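Local coordinates for protein glutathione S-transferase 2 (Onchocerca volvulus, PDB 1TU7) that conjugates reduced glutathione to electrophilic substrates as a homodimeric Pi-class transferase and appears to play a central role in the parasite's detoxification system, at residues F178-R181 / M182-R185; K187-E190 / Y191-R195; S39-K42 / S43-F47. All coordinates share one frame; numbering follows the deposited sequence.

Contacts 1 and 2 are neighbours in the helical C-terminal domain: residues 178-185 run from the later part of helix 173-183 into the turn after it, and residues 187-195 lie on the next helix, 186-197. Their centres are about 11 Å apart, and they touch where Met182 O meets Leu188 CD1 at 3.4 Å and Lys183 O meets Lys189 CB at 3.3 Å. Contact 3, residues 39-47, belongs to the thioredoxin-like N-terminal domain. Its centre lies about 36 Å from that of contact 1 and about 31 Å from that of contact 2. Contact 3 brings Lys42 to bound glutathione; contact 2 approaches the site through Tyr191, whose side chain is about 10 Å from that of Tyr7, and contact 1 lies away from it.

Contact 1: F178-R181 / M182-R185; sequences FHQR and MKDR
Phe178 and Met182, one helical turn apart, run side by side and carry the apolar part of this contact. Met182 CG sits over one face of the phenyl ring, offset toward the rim, and comes within 3.6 Å of CZ in Phe178. It makes a CH-pi contact 3.9 Å from the ring centroid, while SD approaches the same ring obliquely in a Met-aromatic contact. Met182 keeps CG beside its backbone N (chi1 -72°) and bends again at chi2 and chi3, which lets the thioether curl past the ring. Leu141 touches both side chains, and Asp151 and Leu154 of helix 149-164 touch the phenylalanine.

The polar side chains lie on the exposed flank. Gln180 NE2 donates to Asp184 OD2 at 3.0 Å, with the oxygen in the amide plane but the nitrogen well above the carboxylate plane; the two planes are 47° apart. A bend at chi2 (61°) folds the amide of Gln180 back toward the aspartate. At its other end, Gln180 OE1 accepts a hydrogen bond from a water that in turn accepts one from Lys183 NZ, so both ends of the amide are engaged. The extended lysine chain also passes alongside His179, which packs against Phe155.

Backbone bonds finish the turn. Met182 N reaches Phe178 O at 2.9 Å and Lys183 N reaches His179 O at 3.1 Å. Asp184 N then divides weakly between Gln180 O and Arg181 O, and Arg185 N bonds to Met182 O at 3.1 Å. Arg185 is the N-cap residue of helix 186-197, and its guanidinium forms a salt bridge with Asp23. The arrangement is a helix-to-helix junction, in which the last part of helix 173-183 leads through Arg185 into helix 186-197, in the all-helical C-terminal domain of the glutathione transferase fold.

Contact 2: K187-E190 / Y191-R195; sequences KLKE and YCEKR
Glu190 lies alongside Lys194, both side chains pointing the same way, with CG of the glutamate 4.0 Å from CE of the lysine. The overlap is between methylenes: Glu190 OE2 and Lys194 NZ remain 5.5 Å apart, too far for a salt bridge. Lys189 and Glu193 pass at an angle to one another, and here a lysine carbon meets the carboxylate, with Lys189 CE 3.8 Å from Glu193 OE1. Their charged atoms stand 5.0 Å apart (Lys189 NZ to Glu193 OE1).

A water joins the acid to the backbone. It donates to Glu193 OE2 at 2.7 Å and to Glu190 O, a carbonyl that also accepts from Lys194 N. The carboxylate is carried back along the preceding turn because CG of Glu193 lies beside its backbone N (chi1 -78°).

On the buried side Leu188 O accepts from Cys192 N at 2.8 Å, and the SG of Cys192 rests 3.2 Å from the same oxygen. Both Leu188 and Cys192 pack on Phe155 of helix 149-164. Tyr191 N bonds to Lys187 O, while the Tyr191 ring leaves this turn to touch Arg18 and Val22 of helix 15-23; its hydroxyl is hydrogen-bonded to Glu15, which also forms a salt bridge with Arg195.

The contact thus holds an amphipathic helix whose regular i to i+4 backbone bonds do the joining, while opposite charges spaced one turn apart on the exposed side probably add only a modest, solvent-screened attraction.

Contact 3: S39-K42 / S43-F47; sequences SSIK and SQFQF. With GSH (glutathione), chain C.
Ile41 O accepts a hydrogen bond from Gln44 N at 2.9 Å, the donor standing above the carbonyl plane. The next carbonyl repeats the pattern: Phe45 N reaches Lys42 O at 3.2 Å, also from above the plane. Two successive i to i+3 bonds make two overlapping type I beta turns, which two waters tie to the preceding residues. One donates to Ser39 O and accepts from Ser43 N at 3.1 Å; the other donates to Ser40 O at 2.7 Å and is hydrogen-bonded to Ser43 OG. Ser43 OG lies between its own backbone N and carbonyl carbon (chi1 70°), which turns it back toward this water. Gln44 O accepts from Gln59 NE2.

The turns belong to the loop between strands 29-33 and 52-55 of the thioredoxin-like domain, which carries Lys42 into the glutathione pocket. Lys42 NZ donates a hydrogen bond to Gly48 O, which probably helps to position the ammonium group, and lies 3.5 Å from O31 of the glycyl carboxylate of glutathione.

The Phe45 ring takes up the apolar contacts: Ile41 CD1 meets its CE1 at 3.9 Å, and the ring also packs on Leu50, Cys52 and Tyr54. Lys42 O lies at the ring's edge. Past the turns, Phe47 O accepts from Lys127 of the second subunit, and the Phe47 ring meets Phe128 of that subunit edge-to-face.

Contact 1: F178-R181 / M182-R185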
loop_
_atom_site.group_PDB
_atom_site.type_symbol
_atom_site.label_atom_id
_atom_site.label_comp_id
_atom_site.label_asym_id
_atom_site.label_seq_id
_atom_site.Cartn_x
_atom_site.Cartn_y
_atom_site.Cartn_z
ATOM N N PHE A 178 -12.382 3.522 -20.434
ATOM C CA PHE A 178 -11.283 4.167 -19.717
ATOM C C PHE A 178 -9.918 3.628 -20.188
ATOM O O PHE A 178 -8.975 4.381 -20.408
ATOM C CB PHE A 178 -11.444 3.994 -18.200
ATOM C CG PHE A 178 -10.219 4.376 -17.413
ATOM C CD1 PHE A 178 -9.213 3.446 -17.145
ATOM C CD2 PHE A 178 -10.062 5.667 -16.954
ATOM C CE1 PHE A 178 -8.088 3.832 -16.451
ATOM C CE2 PHE A 178 -8.940 6.031 -16.266
ATOM C CZ PHE A 178 -7.944 5.115 -16.001
ATOM N N HIS A 179 -9.803 2.311 -20.281
ATOM C CA HIS A 179 -8.563 1.703 -20.715
ATOM C C HIS A 179 -8.191 2.211 -22.108
ATOM O O HIS A 179 -7.034 2.553 -22.347
ATOM C CB HIS A 179 -8.658 0.167 -20.666
ATOM C CG HIS A 179 -7.605 -0.517 -21.462
ATOM N ND1 HIS A 179 -6.389 -0.896 -20.945
ATOM C CD2 HIS A 179 -7.571 -0.824 -22.778
ATOM C CE1 HIS A 179 -5.657 -1.424 -21.911
ATOM N NE2 HIS A 179 -6.361 -1.402 -23.029
ATOM N N GLN A 180 -9.161 2.310 -22.998
ATOM C CA GLN A 180 -8.863 2.759 -24.358
ATOM C C GLN A 180 -8.541 4.243 -24.340
ATOM O O GLN A 180 -7.693 4.683 -25.092
ATOM C CB GLN A 180 -10.037 2.470 -25.327
ATOM C CG GLN A 180 -9.634 2.666 -26.815
ATOM C CD GLN A 180 -8.496 1.737 -27.248
ATOM O OE1 GLN A 180 -8.611 0.528 -27.100
ATOM N NE2 GLN A 180 -7.394 2.304 -27.796
ATOM N N ARG A 181 -9.218 5.007 -23.490
ATOM C CA ARG A 181 -8.966 6.445 -23.403
ATOM C C ARG A 181 -7.534 6.727 -22.977
ATOM O O ARG A 181 -6.858 7.596 -23.531
ATOM C CB ARG A 181 -9.952 7.072 -22.427
ATOM C CG ARG A 181 -9.785 8.559 -22.256
ATOM C CD ARG A 181 -10.787 9.184 -21.311
ATOM N NE ARG A 181 -12.166 8.877 -21.670
ATOM C CZ ARG A 181 -12.846 9.356 -22.721
ATOM N NH1 ARG A 181 -14.107 8.963 -22.892
ATOM N NH2 ARG A 181 -12.302 10.218 -23.594
ATOM N N MET A 182 -7.059 5.961 -21.994
ATOM C CA MET A 182 -5.684 6.105 -21.539
ATOM C C MET A 182 -4.681 5.735 -22.618
ATOM O O MET A 182 -3.687 6.444 -22.852
ATOM C CB MET A 182 -5.474 5.238 -20.302
ATOM C CG MET A 182 -6.178 5.836 -19.084
ATOM S SD MET A 182 -5.469 7.388 -18.444
ATOM C CE MET A 182 -3.864 6.803 -17.885
ATOM N N LYS A 183 -4.961 4.637 -23.304
ATOM C CA LYS A 183 -4.061 4.130 -24.330
ATOM C C LYS A 183 -4.004 5.111 -25.497
ATOM O O LYS A 183 -3.021 5.164 -26.215
ATOM C CB LYS A 183 -4.515 2.754 -24.819
ATOM C CG LYS A 183 -3.438 1.952 -25.537
ATOM C CD LYS A 183 -3.947 0.544 -25.804
ATOM C CE LYS A 183 -3.184 -0.200 -26.895
ATOM N NZ LYS A 183 -3.721 -1.590 -26.984
ATOM N N ASP A 184 -5.054 5.908 -25.664
ATOM C CA ASP A 184 -5.131 6.857 -26.775
ATOM C C ASP A 184 -4.440 8.171 -26.461
ATOM O O ASP A 184 -4.249 9.013 -27.359
ATOM C CB ASP A 184 -6.587 7.135 -27.134
ATOM C CG ASP A 184 -7.231 6.028 -27.930
ATOM O OD1 ASP A 184 -8.477 6.076 -28.055
ATOM O OD2 ASP A 184 -6.586 5.101 -28.442
ATOM N N ARG A 185 -4.064 8.412 -25.206
ATOM C CA ARG A 185 -3.291 9.608 -24.907
ATOM C C ARG A 185 -2.008 9.539 -25.721
ATOM O O ARG A 185 -1.386 8.493 -25.766
ATOM C CB ARG A 185 -3.012 9.709 -23.424
ATOM C CG ARG A 185 -4.292 9.847 -22.609
ATOM C CD ARG A 185 -4.086 9.761 -21.128
ATOM N NE ARG A 185 -3.305 10.862 -20.579
ATOM C CZ ARG A 185 -3.796 12.025 -20.180
ATOM N NH1 ARG A 185 -5.078 12.282 -20.274
ATOM N NH2 ARG A 185 -2.987 12.911 -19.641
HETATM O O HOH W 1 -6.719 -1.530 -27.226
#

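Contact 2: K187-E190 / Y191-R195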
loop_
_atom_site.group_PDB
_atom_site.type_symbol
_atom_site.label_atom_id
_atom_site.label_comp_id
_atom_site.label_asym_id
_atom_site.label_seq_id
_atom_site.Cartn_x
_atom_site.Cartn_y
_atom_site.Cartn_z
ATOM N N LYS A 187 1.233 10.295 -25.796
ATOM C CA LYS A 187 2.515 9.818 -25.324
ATOM C C LYS A 187 2.379 8.331 -24.937
ATOM O O LYS A 187 3.311 7.558 -25.128
ATOM C CB LYS A 187 3.041 10.672 -24.151
ATOM C CG LYS A 187 3.409 12.092 -24.598
ATOM C CD LYS A 187 3.305 13.159 -23.517
ATOM C CE LYS A 187 3.321 14.595 -24.110
ATOM N NZ LYS A 187 1.972 15.266 -24.271
ATOM N N LEU A 188 1.230 7.949 -24.402
ATOM C CA LEU A 188 1.012 6.543 -24.035
ATOM C C LEU A 188 0.779 5.670 -25.232
ATOM O O LEU A 188 1.211 4.540 -25.249
ATOM C CB LEU A 188 -0.143 6.403 -23.032
ATOM C CG LEU A 188 0.088 7.052 -21.677
ATOM C CD1 LEU A 188 -1.034 6.757 -20.722
ATOM C CD2 LEU A 188 1.398 6.626 -21.054
ATOM N N LYS A 189 0.135 6.186 -26.272
ATOM C CA LYS A 189 -0.091 5.395 -27.462
ATOM C C LYS A 189 1.243 4.981 -28.034
ATOM O O LYS A 189 1.441 3.815 -28.380
ATOM C CB LYS A 189 -0.895 6.197 -28.506
ATOM C CG LYS A 189 -1.184 5.429 -29.782
ATOM C CD LYS A 189 -2.052 6.258 -30.718
ATOM C CE LYS A 189 -2.375 5.505 -31.996
ATOM N NZ LYS A 189 -3.212 6.374 -32.888
ATOM N N GLU A 190 2.149 5.927 -28.185
ATOM C CA GLU A 190 3.462 5.633 -28.755
ATOM C C GLU A 190 4.256 4.658 -27.873
ATOM O O GLU A 190 4.840 3.667 -28.341
ATOM C CB GLU A 190 4.190 6.952 -28.915
ATOM C CG GLU A 190 5.658 6.905 -29.273
ATOM C CD GLU A 190 6.264 8.308 -29.350
ATOM O OE1 GLU A 190 6.117 9.132 -28.387
ATOM O OE2 GLU A 190 6.878 8.605 -30.387
ATOM N N TYR A 191 4.221 4.908 -26.576
ATOM C CA TYR A 191 4.983 4.091 -25.628
ATOM C C TYR A 191 4.460 2.662 -25.638
ATOM O O TYR A 191 5.234 1.711 -25.650
ATOM C CB TYR A 191 4.851 4.694 -24.244
ATOM C CG TYR A 191 5.437 3.844 -23.142
ATOM C CD1 TYR A 191 4.622 3.137 -22.295
ATOM C CD2 TYR A 191 6.804 3.747 -22.975
ATOM C CE1 TYR A 191 5.158 2.356 -21.263
ATOM C CE2 TYR A 191 7.360 2.963 -21.962
ATOM C CZ TYR A 191 6.535 2.285 -21.105
ATOM O OH TYR A 191 7.113 1.507 -20.120
ATOM N N CYS A 192 3.147 2.510 -25.638
ATOM C CA CYS A 192 2.526 1.190 -25.581
ATOM C C CYS A 192 2.784 0.409 -26.860
ATOM O O CYS A 192 2.942 -0.817 -26.820
ATOM C CB CYS A 192 1.033 1.332 -25.282
ATOM S SG CYS A 192 0.686 1.875 -23.579
ATOM N N GLU A 193 2.837 1.093 -28.002
ATOM C CA GLU A 193 3.177 0.425 -29.263
ATOM C C GLU A 193 4.592 -0.162 -29.166
ATOM O O GLU A 193 4.831 -1.315 -29.552
ATOM C CB GLU A 193 3.095 1.396 -30.454
ATOM C CG GLU A 193 1.692 1.702 -30.956
ATOM C CD GLU A 193 1.568 2.948 -31.837
ATOM O OE1 GLU A 193 0.499 3.093 -32.487
ATOM O OE2 GLU A 193 2.499 3.797 -31.873
ATOM N N LYS A 194 5.524 0.623 -28.657
ATOM C CA LYS A 194 6.896 0.166 -28.546
ATOM C C LYS A 194 7.045 -0.931 -27.512
ATOM O O LYS A 194 7.804 -1.876 -27.683
ATOM C CB LYS A 194 7.807 1.333 -28.257
ATOM C CG LYS A 194 7.930 2.263 -29.459
ATOM C CD LYS A 194 8.625 3.547 -29.114
ATOM C CE LYS A 194 8.633 4.469 -30.339
ATOM N NZ LYS A 194 9.458 3.916 -31.447
ATOM N N ARG A 195 6.296 -0.824 -26.415
ATOM C CA ARG A 195 6.324 -1.853 -25.402
ATOM C C ARG A 195 5.800 -3.166 -25.949
ATOM O O ARG A 195 6.361 -4.241 -25.667
ATOM C CB ARG A 195 5.494 -1.357 -24.221
ATOM C CG ARG A 195 5.506 -2.230 -22.993
ATOM C CD ARG A 195 4.701 -1.584 -21.877
ATOM N NE ARG A 195 3.293 -1.505 -22.200
ATOM C CZ ARG A 195 2.350 -1.057 -21.386
ATOM N NH1 ARG A 195 2.646 -0.619 -20.169
ATOM N NH2 ARG A 195 1.087 -1.107 -21.761
HETATM O O HOH W 2 5.175 3.978 -31.383
#

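Contact 3: S39-K42 / S43-F47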
loop_
_atom_site.group_PDB
_atom_site.type_symbol
_atom_site.label_atom_id
_atom_site.label_comp_id
_atom_site.label_asym_id
_atom_site.label_seq_id
_atom_site.Cartn_x
_atom_site.Cartn_y
_atom_site.Cartn_z
ATOM N N SER A 39 21.604 -8.792 -6.671
ATOM C CA SER A 39 22.269 -9.154 -5.419
ATOM C C SER A 39 23.407 -8.206 -5.055
ATOM O O SER A 39 23.530 -7.836 -3.889
ATOM C CB SER A 39 22.803 -10.590 -5.464
ATOM O OG SER A 39 23.085 -11.057 -4.150
ATOM N N SER A 40 24.214 -7.801 -6.036
ATOM C CA SER A 40 25.384 -6.962 -5.761
ATOM C C SER A 40 25.037 -5.548 -5.304
ATOM O O SER A 40 25.856 -4.879 -4.678
ATOM C CB SER A 40 26.349 -6.902 -6.966
ATOM O OG SER A 40 25.762 -6.362 -8.134
ATOM N N ILE A 41 23.818 -5.096 -5.614
ATOM C CA ILE A 41 23.397 -3.730 -5.314
ATOM C C ILE A 41 22.268 -3.662 -4.281
ATOM O O ILE A 41 21.924 -2.575 -3.861
ATOM C CB ILE A 41 22.960 -2.958 -6.608
ATOM C CG1 ILE A 41 21.847 -3.651 -7.376
ATOM C CG2 ILE A 41 24.157 -2.711 -7.558
ATOM C CD1 ILE A 41 21.184 -2.714 -8.444
ATOM N N LYS A 42 21.728 -4.811 -3.879
ATOM C CA LYS A 42 20.512 -4.891 -3.048
ATOM C C LYS A 42 20.583 -4.053 -1.766
ATOM O O LYS A 42 19.607 -3.426 -1.366
ATOM C CB LYS A 42 20.220 -6.353 -2.728
ATOM C CG LYS A 42 19.057 -6.614 -1.843
ATOM C CD LYS A 42 19.042 -8.079 -1.391
ATOM C CE LYS A 42 17.815 -8.370 -0.510
ATOM N NZ LYS A 42 16.447 -8.298 -1.185
ATOM N N SER A 43 21.735 -4.041 -1.122
ATOM C CA SER A 43 21.895 -3.320 0.140
ATOM C C SER A 43 21.808 -1.799 -0.009
ATOM O O SER A 43 21.618 -1.091 0.977
ATOM C CB SER A 43 23.217 -3.698 0.830
ATOM O OG SER A 43 24.304 -3.178 0.127
ATOM N N GLN A 44 21.922 -1.300 -1.240
ATOM C CA GLN A 44 21.788 0.128 -1.497
ATOM C C GLN A 44 20.358 0.653 -1.357
ATOM O O GLN A 44 20.174 1.857 -1.310
ATOM C CB GLN A 44 22.246 0.434 -2.904
ATOM C CG GLN A 44 23.712 0.068 -3.131
ATOM C CD GLN A 44 24.188 0.433 -4.502
ATOM O OE1 GLN A 44 23.544 1.207 -5.209
ATOM N NE2 GLN A 44 25.338 -0.109 -4.888
ATOM N N PHE A 45 19.387 -0.245 -1.309
ATOM C CA PHE A 45 17.956 0.098 -1.261
ATOM C C PHE A 45 17.446 -0.123 0.136
ATOM O O PHE A 45 17.791 -1.108 0.756
ATOM C CB PHE A 45 17.218 -0.712 -2.316
ATOM C CG PHE A 45 17.795 -0.471 -3.669
ATOM C CD1 PHE A 45 18.716 -1.352 -4.201
ATOM C CD2 PHE A 45 17.551 0.712 -4.339
ATOM C CE1 PHE A 45 19.335 -1.093 -5.425
ATOM C CE2 PHE A 45 18.143 0.975 -5.560
ATOM C CZ PHE A 45 19.036 0.078 -6.107
ATOM N N GLN A 46 16.617 0.798 0.612
ATOM C CA GLN A 46 16.234 0.846 2.013
ATOM C C GLN A 46 15.520 -0.413 2.531
ATOM O O GLN A 46 15.653 -0.751 3.698
ATOM C CB GLN A 46 15.399 2.102 2.279
ATOM C CG GLN A 46 16.176 3.408 2.117
ATOM C CD GLN A 46 15.989 4.118 0.769
ATOM O OE1 GLN A 46 15.867 5.370 0.707
ATOM N NE2 GLN A 46 16.005 3.355 -0.294
ATOM N N PHE A 47 14.760 -1.104 1.683
ATOM C CA PHE A 47 14.179 -2.395 2.019
ATOM C C PHE A 47 14.732 -3.557 1.197
ATOM O O PHE A 47 14.150 -4.615 1.168
ATOM C CB PHE A 47 12.642 -2.339 1.953
ATOM C CG PHE A 47 12.068 -1.324 2.880
ATOM C CD1 PHE A 47 11.561 -0.107 2.431
ATOM C CD2 PHE A 47 12.096 -1.572 4.237
ATOM C CE1 PHE A 47 11.073 0.809 3.344
ATOM C CE2 PHE A 47 11.613 -0.738 5.119
ATOM C CZ PHE A 47 11.149 0.507 4.689
HETATM N N1 GSH C . 5.869 -2.776 -1.357
HETATM C CA1 GSH C . 6.878 -2.813 -2.345
HETATM C C1 GSH C . 6.747 -1.750 -3.353
HETATM O O11 GSH C . 5.473 -1.484 -3.696
HETATM O O12 GSH C . 7.645 -1.105 -4.008
HETATM C CB1 GSH C . 7.320 -4.084 -2.933
HETATM C CG1 GSH C . 8.665 -4.127 -3.612
HETATM C CD1 GSH C . 8.969 -5.525 -4.127
HETATM O OE1 GSH C . 8.175 -6.551 -3.738
HETATM N N2 GSH C . 9.976 -5.670 -4.945
HETATM C CA2 GSH C . 10.338 -6.945 -5.568
HETATM C C2 GSH C . 11.807 -7.095 -5.508
HETATM O O2 GSH C . 12.627 -5.986 -5.478
HETATM C CB2 GSH C . 9.941 -6.962 -7.042
HETATM S SG2 GSH C . 8.154 -7.137 -7.243
HETATM N N3 GSH C . 12.334 -8.307 -5.467
HETATM C CA3 GSH C . 13.767 -8.418 -5.427
HETATM C C3 GSH C . 14.218 -9.094 -4.173
HETATM O O31 GSH C . 13.567 -9.056 -3.029
HETATM O O32 GSH C . 15.423 -9.804 -4.258
HETATM O O HOH W 3 24.141 -5.784 -1.866
HETATM O O HOH W 4 25.595 -3.293 -2.543
#